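Local structure of uncharacterized protein (Legionella longbeachae NSW150, 4JZA) at residues N703-F708 / N727-G732; T771-S776 / T806-E811. The protein probably dephosphorylates phosphoinositides, apparently phosphatidylinositol 3-phosphate, and may thereby influence lipid metabolism in pathogen-host interaction. All blocks are in the same frame, centred on the assembly; numbering follows the deposited sequence.

Contact 1 (N703-F708 / N727-G732); sequences NERNLF and NPTPDG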
loop_
_atom_site.group_PDB
_atom_site.type_symbol
_atom_site.label_atom_id
_atom_site.label_comp_id
_atom_site.label_asym_id
_atom_site.label_seq_id
_atom_site.Cartn_x
_atom_site.Cartn_y
_atom_site.Cartn_z
ATOM N N ASN A 703 -2.250 -15.805 -51.041
ATOM C CA ASN A 703 -2.981 -15.631 -52.278
ATOM C C ASN A 703 -2.809 -16.782 -53.246
ATOM O O ASN A 703 -3.482 -16.786 -54.240
ATOM C CB ASN A 703 -2.696 -14.268 -52.927
ATOM C CG ASN A 703 -3.520 -13.136 -52.278
ATOM O OD1 ASN A 703 -4.738 -13.094 -52.396
ATOM N ND2 ASN A 703 -2.851 -12.223 -51.582
ATOM N N GLU A 704 -1.935 -17.751 -52.960
ATOM C CA GLU A 704 -2.010 -19.073 -53.582
ATOM C C GLU A 704 -2.968 -19.952 -52.768
ATOM O O GLU A 704 -2.555 -20.861 -52.056
ATOM C CB GLU A 704 -0.637 -19.739 -53.638
ATOM C CG GLU A 704 0.434 -18.948 -54.367
ATOM C CD GLU A 704 0.350 -19.033 -55.889
ATOM O OE1 GLU A 704 0.404 -20.172 -56.448
ATOM O OE2 GLU A 704 0.265 -17.928 -56.517
ATOM N N ARG A 705 -4.256 -19.701 -52.937
ATOM C CA ARG A 705 -5.330 -20.223 -52.052
ATOM C C ARG A 705 -5.526 -21.749 -52.111
ATOM O O ARG A 705 -6.059 -22.355 -51.180
ATOM C CB ARG A 705 -6.670 -19.495 -52.334
ATOM C CG ARG A 705 -6.511 -17.981 -52.535
ATOM C CD ARG A 705 -7.828 -17.243 -52.553
ATOM N NE ARG A 705 -8.576 -17.557 -51.335
ATOM C CZ ARG A 705 -9.902 -17.527 -51.225
ATOM N NH1 ARG A 705 -10.654 -17.187 -52.266
ATOM N NH2 ARG A 705 -10.480 -17.842 -50.072
ATOM N N ASN A 706 -5.064 -22.365 -53.188
ATOM C CA ASN A 706 -5.142 -23.812 -53.333
ATOM C C ASN A 706 -4.393 -24.634 -52.290
ATOM O O ASN A 706 -4.774 -25.761 -51.985
ATOM C CB ASN A 706 -4.664 -24.182 -54.731
ATOM C CG ASN A 706 -5.761 -23.962 -55.784
ATOM O OD1 ASN A 706 -6.905 -23.552 -55.471
ATOM N ND2 ASN A 706 -5.428 -24.262 -57.043
ATOM N N LEU A 707 -3.320 -24.051 -51.760
ATOM C CA LEU A 707 -2.405 -24.741 -50.866
ATOM C C LEU A 707 -3.034 -25.100 -49.531
ATOM O O LEU A 707 -2.465 -25.891 -48.781
ATOM C CB LEU A 707 -1.195 -23.839 -50.585
ATOM C CG LEU A 707 -0.304 -23.492 -51.760
ATOM C CD1 LEU A 707 0.860 -22.620 -51.314
ATOM C CD2 LEU A 707 0.209 -24.784 -52.398
ATOM N N PHE A 708 -4.171 -24.463 -49.229
ATOM C CA PHE A 708 -4.791 -24.511 -47.913
ATOM C C PHE A 708 -5.971 -25.464 -47.837
ATOM O O PHE A 708 -6.438 -25.783 -46.744
ATOM C CB PHE A 708 -5.194 -23.090 -47.510
ATOM C CG PHE A 708 -4.037 -22.166 -47.432
ATOM C CD1 PHE A 708 -3.239 -22.159 -46.321
ATOM C CD2 PHE A 708 -3.729 -21.330 -48.483
ATOM C CE1 PHE A 708 -2.142 -21.336 -46.241
ATOM C CE2 PHE A 708 -2.631 -20.509 -48.421
ATOM C CZ PHE A 708 -1.842 -20.515 -47.297
ATOM N N ASN A 727 -16.523 -26.450 -47.807
ATOM C CA ASN A 727 -15.869 -25.430 -46.976
ATOM C C ASN A 727 -14.368 -25.595 -47.141
ATOM O O ASN A 727 -13.664 -25.901 -46.192
ATOM C CB ASN A 727 -16.315 -25.591 -45.508
ATOM C CG ASN A 727 -17.837 -25.590 -45.347
ATOM O OD1 ASN A 727 -18.542 -25.028 -46.154
ATOM N ND2 ASN A 727 -18.334 -26.192 -44.307
ATOM N N PRO A 728 -13.868 -25.419 -48.380
ATOM C CA PRO A 728 -12.469 -25.785 -48.650
ATOM C C PRO A 728 -11.425 -25.035 -47.775
ATOM O O PRO A 728 -10.537 -25.662 -47.188
ATOM C CB PRO A 728 -12.305 -25.444 -50.146
ATOM C CG PRO A 728 -13.313 -24.365 -50.410
ATOM C CD PRO A 728 -14.477 -24.660 -49.501
ATOM N N THR A 729 -11.518 -23.713 -47.685
ATOM C CA THR A 729 -10.475 -22.957 -47.018
ATOM C C THR A 729 -10.745 -22.870 -45.517
ATOM O O THR A 729 -11.815 -22.497 -45.125
ATOM C CB THR A 729 -10.393 -21.526 -47.572
ATOM O OG1 THR A 729 -10.293 -21.535 -49.003
ATOM C CG2 THR A 729 -9.174 -20.833 -47.046
ATOM N N PRO A 730 -9.768 -23.183 -44.665
ATOM C CA PRO A 730 -9.953 -22.951 -43.229
ATOM C C PRO A 730 -10.275 -21.493 -42.879
ATOM O O PRO A 730 -9.728 -20.553 -43.497
ATOM C CB PRO A 730 -8.598 -23.330 -42.608
ATOM C CG PRO A 730 -7.778 -23.941 -43.672
ATOM C CD PRO A 730 -8.413 -23.646 -45.008
ATOM N N ASP A 731 -11.146 -21.295 -41.896
ATOM C CA ASP A 731 -11.682 -19.978 -41.605
ATOM C C ASP A 731 -10.608 -18.970 -41.213
ATOM O O ASP A 731 -10.697 -17.784 -41.620
ATOM C CB ASP A 731 -12.758 -20.054 -40.513
ATOM C CG ASP A 731 -13.682 -18.803 -40.483
ATOM O OD1 ASP A 731 -14.467 -18.610 -41.483
ATOM O OD2 ASP A 731 -13.620 -18.054 -39.453
ATOM N N GLY A 732 -9.609 -19.432 -40.449
ATOM C CA GLY A 732 -8.452 -18.607 -40.109
ATOM C C GLY A 732 -7.739 -17.995 -41.302
ATOM O O GLY A 732 -7.405 -16.805 -41.314
#
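Phe-708, Thr-729 and Arg-705 supply most of the surface that 703-708 and 727-732 bury against each other in the C-terminal phosphoinositide phosphatase domain. The first segment is the turn that follows helix 676-702, with a short 3-10 segment at 705-707; the second leads into helix 731-740, Pro-730 standing at its N-cap position. The backbones come closest at Phe-708 and Thr-729, whose CA atoms are 6.0 Å apart. Phe-708 meets the other segment through its backbone and CB, not its ring: its carbonyl O lies 3.4 Å from Pro-730 CD, and its CB packs 4.1 Å from that same CD. With CG anti to the carbonyl carbon (chi1 -61°), the ring turns away from 727-732 and packs on Ala-773 and Thr-774 of helix 772-782; the side chain also touches Ile-733 of helix 731-740. Leu-707 CB lies over one ring face, off its centre, while Arg-705 O lies in the ring plane at its edge. The Arg-705 side chain, bent at chi3 (55°), crosses that of Thr-729 at about a right angle; NH2 stops 3.8 Å from Thr-729 OG1, with the hydroxyl oblique to the guanidinium plane. Thr-729 also touches Lys-734, and Pro-730 reaches Tyr-778. The Pro-730 nitrogen has no hydrogen to donate to the Phe-708 carbonyl, and the contacts between the two segments are van der Waals in kind, the approach of Arg-705 to Thr-729 being too long to count as a hydrogen bond.

Contact 2 (T771-S776 / T806-E811); sequences TEATNS and TKLFEE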
loop_
_atom_site.group_PDB
_atom_site.type_symbol
_atom_site.label_atom_id
_atom_site.label_comp_id
_atom_site.label_asym_id
_atom_site.label_seq_id
_atom_site.Cartn_x
_atom_site.Cartn_y
_atom_site.Cartn_z
ATOM N N THR A 771 -3.105 -28.856 -44.338
ATOM C CA THR A 771 -2.008 -28.955 -45.302
ATOM C C THR A 771 -0.712 -28.368 -44.759
ATOM O O THR A 771 -0.723 -27.602 -43.822
ATOM C CB THR A 771 -2.309 -28.114 -46.549
ATOM O OG1 THR A 771 -2.382 -26.730 -46.183
ATOM C CG2 THR A 771 -3.587 -28.497 -47.199
ATOM N N GLU A 772 0.393 -28.671 -45.436
ATOM C CA GLU A 772 1.699 -28.166 -45.134
ATOM C C GLU A 772 1.683 -26.630 -44.975
ATOM O O GLU A 772 2.249 -26.079 -44.009
ATOM C CB GLU A 772 2.637 -28.570 -46.251
ATOM C CG GLU A 772 4.123 -28.557 -45.894
ATOM C CD GLU A 772 5.037 -28.763 -47.120
ATOM O OE1 GLU A 772 6.276 -28.670 -46.990
ATOM O OE2 GLU A 772 4.515 -28.988 -48.238
ATOM N N ALA A 773 1.025 -25.934 -45.892
ATOM C CA ALA A 773 1.048 -24.483 -45.864
ATOM C C ALA A 773 0.268 -23.898 -44.698
ATOM O O ALA A 773 0.751 -22.993 -44.002
ATOM C CB ALA A 773 0.537 -23.936 -47.166
ATOM N N THR A 774 -0.942 -24.391 -44.476
ATOM C CA THR A 774 -1.722 -23.989 -43.294
ATOM C C THR A 774 -0.929 -24.171 -42.009
ATOM O O THR A 774 -0.857 -23.245 -41.180
ATOM C CB THR A 774 -3.027 -24.786 -43.188
ATOM O OG1 THR A 774 -3.861 -24.504 -44.329
ATOM C CG2 THR A 774 -3.767 -24.415 -41.927
ATOM N N ASN A 775 -0.274 -25.308 -41.852
ATOM C CA ASN A 775 0.622 -25.472 -40.672
ATOM C C ASN A 775 1.810 -24.542 -40.619
ATOM O O ASN A 775 2.276 -24.214 -39.528
ATOM C CB ASN A 775 1.210 -26.869 -40.567
ATOM C CG ASN A 775 0.224 -27.896 -40.093
ATOM O OD1 ASN A 775 -0.829 -27.609 -39.494
ATOM N ND2 ASN A 775 0.514 -29.096 -40.438
ATOM N N SER A 776 2.352 -24.155 -41.766
ATOM C CA SER A 776 3.457 -23.221 -41.745
ATOM C C SER A 776 2.944 -21.825 -41.393
ATOM O O SER A 776 3.560 -21.116 -40.580
ATOM C CB SER A 776 4.184 -23.225 -43.069
ATOM O OG SER A 776 5.095 -22.193 -43.109
ATOM N N THR A 806 8.472 -18.414 -48.448
ATOM C CA THR A 806 8.865 -18.093 -49.801
ATOM C C THR A 806 8.999 -19.375 -50.618
ATOM O O THR A 806 8.565 -19.416 -51.743
ATOM C CB THR A 806 10.129 -17.233 -49.811
ATOM O OG1 THR A 806 9.836 -15.954 -49.208
ATOM C CG2 THR A 806 10.576 -16.999 -51.194
ATOM N N LYS A 807 9.558 -20.423 -50.035
ATOM C CA LYS A 807 9.675 -21.699 -50.725
ATOM C C LYS A 807 8.319 -22.309 -51.114
ATOM O O LYS A 807 8.075 -22.662 -52.285
ATOM C CB LYS A 807 10.396 -22.683 -49.852
ATOM C CG LYS A 807 11.615 -23.264 -50.520
ATOM C CD LYS A 807 12.868 -22.880 -49.710
ATOM C CE LYS A 807 14.150 -23.499 -50.270
ATOM N NZ LYS A 807 14.957 -24.138 -49.186
ATOM N N LEU A 808 7.425 -22.424 -50.138
ATOM C CA LEU A 808 6.047 -22.826 -50.415
ATOM C C LEU A 808 5.425 -22.022 -51.535
ATOM O O LEU A 808 4.788 -22.591 -52.370
ATOM C CB LEU A 808 5.183 -22.722 -49.172
ATOM C CG LEU A 808 5.572 -23.745 -48.088
ATOM C CD1 LEU A 808 4.979 -23.376 -46.723
ATOM C CD2 LEU A 808 5.184 -25.156 -48.488
ATOM N N PHE A 809 5.628 -20.713 -51.566
ATOM C CA PHE A 809 5.101 -19.842 -52.643
ATOM C C PHE A 809 5.698 -20.171 -54.013
ATOM O O PHE A 809 4.968 -20.389 -54.981
ATOM C CB PHE A 809 5.318 -18.353 -52.298
ATOM C CG PHE A 809 5.017 -17.417 -53.435
ATOM C CD1 PHE A 809 3.708 -17.272 -53.932
ATOM C CD2 PHE A 809 6.033 -16.685 -54.025
ATOM C CE1 PHE A 809 3.429 -16.422 -55.008
ATOM C CE2 PHE A 809 5.761 -15.854 -55.092
ATOM C CZ PHE A 809 4.455 -15.720 -55.581
ATOM N N GLU A 810 7.013 -20.238 -54.094
ATOM C CA GLU A 810 7.707 -20.638 -55.340
ATOM C C GLU A 810 7.307 -22.030 -55.842
ATOM O O GLU A 810 7.063 -22.208 -57.022
ATOM C CB GLU A 810 9.260 -20.573 -55.170
ATOM C CG GLU A 810 9.845 -19.163 -55.007
ATOM C CD GLU A 810 11.248 -19.131 -54.394
ATOM O OE1 GLU A 810 11.842 -20.211 -54.158
ATOM O OE2 GLU A 810 11.755 -18.016 -54.127
ATOM N N GLU A 811 7.272 -23.025 -54.976
ATOM C CA GLU A 811 6.930 -24.351 -55.436
ATOM C C GLU A 811 5.557 -24.337 -56.025
ATOM O O GLU A 811 5.319 -24.961 -57.050
ATOM C CB GLU A 811 7.000 -25.371 -54.329
ATOM C CG GLU A 811 8.358 -26.088 -54.228
ATOM C CD GLU A 811 8.604 -26.695 -52.831
ATOM O OE1 GLU A 811 7.627 -26.699 -51.996
ATOM O OE2 GLU A 811 9.762 -27.144 -52.558
#
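Leu-808 projects from helix 794-817 onto the N-terminal part of helix 772-782, the central feature of a nearly antiparallel helix pair in the C-terminal phosphoinositide phosphatase domain. The short segment axes run at 155° and approach to 11.0 Å at their closest; Leu-808 takes part in every close contact between 771-776 and 806-811. Its two methyls go to different residues. CD1 lies over the Ala-773 and Ser-776 positions, one helical turn apart, at 4.2 Å from Ala-773 CA. CD2 faces Glu-772, whose extended chain, with CG anti to the backbone N (chi1 -160°), brings its carboxylate carbon CD to 3.9 Å from that methyl. The two side chains pass each other at a slant, and both carboxylate oxygens lie near CD2. Another acidic group is close: Glu-811 OE1 is 5.4 Å from Glu-772 OE2, a nearness expected to be mildly unfavourable if both are ionised. Leu-808 also packs on Leu-701 of helix 676-702. At the start of helix 772-782, Thr-771 is the N-cap: Thr-774 N donates to Thr-771 OG1 over 3.2 Å, nearly straight at 168°. In Ser-776, OG stands anti to the backbone N, which directs the hydroxyl toward helix 794-817 and its hydrogen bond with Glu-804, while Ser-776 CB sits 3.7 Å from Leu-808 CD1.

Contacts 1 and 2 lie about 12 Å apart between centres, in the same C-terminal domain, and follow one another along the chain. Contact 1 is a surface contact between two loop-like segments; contact 2 is partly buried and joins two helices. Helix 772-782 takes part in both neighbourhoods. Thr-771 OG1, the side-chain oxygen of the N-cap residue in contact 2, is also 2.7 Å from Leu-707 O, a probable hydrogen bond. Glu-704 CG packs 3.7 Å from Phe-809 CD1. Carbonyl-proline packing joins the two loops of contact 1; in contact 2 the methyls of one leucine meet Glu-772, Ala-773 and Ser-776.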